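Local coordinates for conserved hypothetical protein (PDB 1TE5) that is probably a class-II glutamine amidotransferase of the Ntn-hydrolase type, expected to release ammonia from glutamine, its physiological acceptor substrate being unknown, at residues V156-S159 and A160-Y164. Sequence-based numbering, arbitrary orientation.
Sequences VLIS and ACDEY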
loop_
_atom_site.group_PDB
_atom_site.type_symbol
_atom_site.label_atom_id
_atom_site.label_comp_id
_atom_site.label_asym_id
_atom_site.label_seq_id
_atom_site.Cartn_x
_atom_site.Cartn_y
_atom_site.Cartn_z
ATOM N N VAL A 156 -11.047 -24.059 2.064
ATOM C CA VAL A 156 -10.420 -23.499 3.255
ATOM C C VAL A 156 -10.953 -22.102 3.557
ATOM O O VAL A 156 -11.068 -21.729 4.718
ATOM C CB VAL A 156 -8.871 -23.496 3.168
ATOM C CG1 VAL A 156 -8.405 -22.759 1.963
ATOM C CG2 VAL A 156 -8.277 -22.874 4.407
ATOM N N LEU A 157 -11.285 -21.348 2.511
ATOM C CA LEU A 157 -11.834 -20.000 2.666
ATOM C C LEU A 157 -13.190 -20.059 3.355
ATOM O O LEU A 157 -13.454 -19.322 4.303
ATOM C CB LEU A 157 -12.017 -19.328 1.304
ATOM C CG LEU A 157 -10.787 -18.994 0.468
ATOM C CD1 LEU A 157 -11.215 -18.329 -0.835
ATOM C CD2 LEU A 157 -9.874 -18.078 1.254
ATOM N N ILE A 158 -14.059 -20.914 2.825
ATOM C CA ILE A 158 -15.412 -21.114 3.336
ATOM C C ILE A 158 -15.392 -21.602 4.777
ATOM O O ILE A 158 -16.226 -21.200 5.594
ATOM C CB ILE A 158 -16.163 -22.166 2.486
ATOM C CG1 ILE A 158 -16.043 -21.824 1.002
ATOM C CG2 ILE A 158 -17.633 -22.236 2.894
ATOM C CD1 ILE A 158 -16.407 -22.960 0.087
ATOM N N SER A 159 -14.467 -22.511 5.063
ATOM C CA SER A 159 -14.328 -23.085 6.389
ATOM C C SER A 159 -14.044 -22.024 7.434
ATOM O O SER A 159 -14.725 -21.949 8.455
ATOM C CB SER A 159 -13.207 -24.127 6.395
ATOM O OG SER A 159 -13.546 -25.250 5.598
ATOM N N ALA A 160 -13.014 -21.226 7.182
ATOM C CA ALA A 160 -12.610 -20.168 8.099
ATOM C C ALA A 160 -13.730 -19.159 8.321
ATOM O O ALA A 160 -13.959 -18.721 9.450
ATOM C CB ALA A 160 -11.366 -19.471 7.577
ATOM N N CYS A 161 -14.411 -18.779 7.242
ATOM C CA CYS A 161 -15.510 -17.825 7.329
ATOM C C CYS A 161 -16.631 -18.372 8.198
ATOM O O CYS A 161 -17.233 -17.634 8.983
ATOM C CB CYS A 161 -16.030 -17.483 5.938
ATOM S SG CYS A 161 -14.963 -16.350 5.013
ATOM N N ASP A 162 -16.907 -19.664 8.042
ATOM C CA ASP A 162 -17.939 -20.345 8.817
ATOM C C ASP A 162 -17.637 -20.268 10.305
ATOM O O ASP A 162 -18.529 -20.042 11.124
ATOM C CB ASP A 162 -18.032 -21.816 8.405
ATOM C CG ASP A 162 -19.199 -22.092 7.477
ATOM O OD1 ASP A 162 -20.321 -21.622 7.772
ATOM O OD2 ASP A 162 -18.995 -22.792 6.459
ATOM N N GLU A 163 -16.381 -20.521 10.648
ATOM C CA GLU A 163 -15.945 -20.480 12.034
ATOM C C GLU A 163 -16.006 -19.087 12.632
ATOM O O GLU A 163 -16.324 -18.929 13.809
ATOM C CB GLU A 163 -14.520 -21.005 12.168
ATOM C CG GLU A 163 -14.415 -22.498 12.366
ATOM C CD GLU A 163 -13.119 -22.874 13.045
ATOM O OE1 GLU A 163 -12.889 -22.385 14.178
ATOM O OE2 GLU A 163 -12.329 -23.642 12.449
ATOM N N TYR A 164 -15.611 -18.091 11.847
ATOM C CA TYR A 164 -15.615 -16.711 12.310
ATOM C C TYR A 164 -17.039 -16.213 12.573
ATOM O O TYR A 164 -17.267 -15.473 13.527
ATOM C CB TYR A 164 -14.916 -15.798 11.294
ATOM C CG TYR A 164 -13.489 -16.182 10.964
ATOM C CD1 TYR A 164 -12.697 -16.868 11.880
ATOM C CD2 TYR A 164 -12.944 -15.884 9.719
ATOM C CE1 TYR A 164 -11.395 -17.255 11.558
ATOM C CE2 TYR A 164 -11.649 -16.262 9.389
ATOM C CZ TYR A 164 -10.882 -16.952 10.310
ATOM O OH TYR A 164 -9.619 -17.377 9.970
#
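Ile-158 and Asp-162, one turn apart, send their side chains off the same flank of the helix, roughly abreast. The CG2 methyl of Ile-158 leans toward the C-terminal end of the helix and meets OD2 of Asp-162 at 3.9 Å. The carboxylate stands out from the helix, with OD2 on the side of Ile-158, 3.3 Å from Ile-158 O; both atoms are acceptors, so the pair is not a hydrogen bond, while OD1 has a long, weak ion pair with Arg-165. What joins the two residues is the main chain, Asp-162 N donating to Ile-158 O at 3.0 Å.

Three more bonds of the same i to i+4 kind surround it, the straightest from Ala-160 N to Val-156 O (170° at the hydrogen), the others from Cys-161 to Leu-157 and from Glu-163 to Ser-159. Cys-161 folds its side chain back along the helix: SG, anti to the carbonyl carbon (chi1 -76°), comes to 3.4 Å from Leu-157 O, and CB rests 3.6 Å from that same oxygen. Ser-159 turns its OG backward too and bonds it to Pro-155 O, the carbonyl one turn earlier.

The faces of the helix differ. Leu-157 and Cys-161 both pack on Phe-181 of strand 180-183, whereas Val-156 and Tyr-164 touch helix 128-143, where Tyr-164 OH bonds Asp-135. Ser-159, Asp-162 and Glu-163 are exposed. This is an amphipathic alpha-helix, 150-165, packed on the sheet with helix 128-143 at its flank, consistent with one of the outer helical layers of the four-layer alpha-beta-beta-alpha sandwich of Ntn hydrolases.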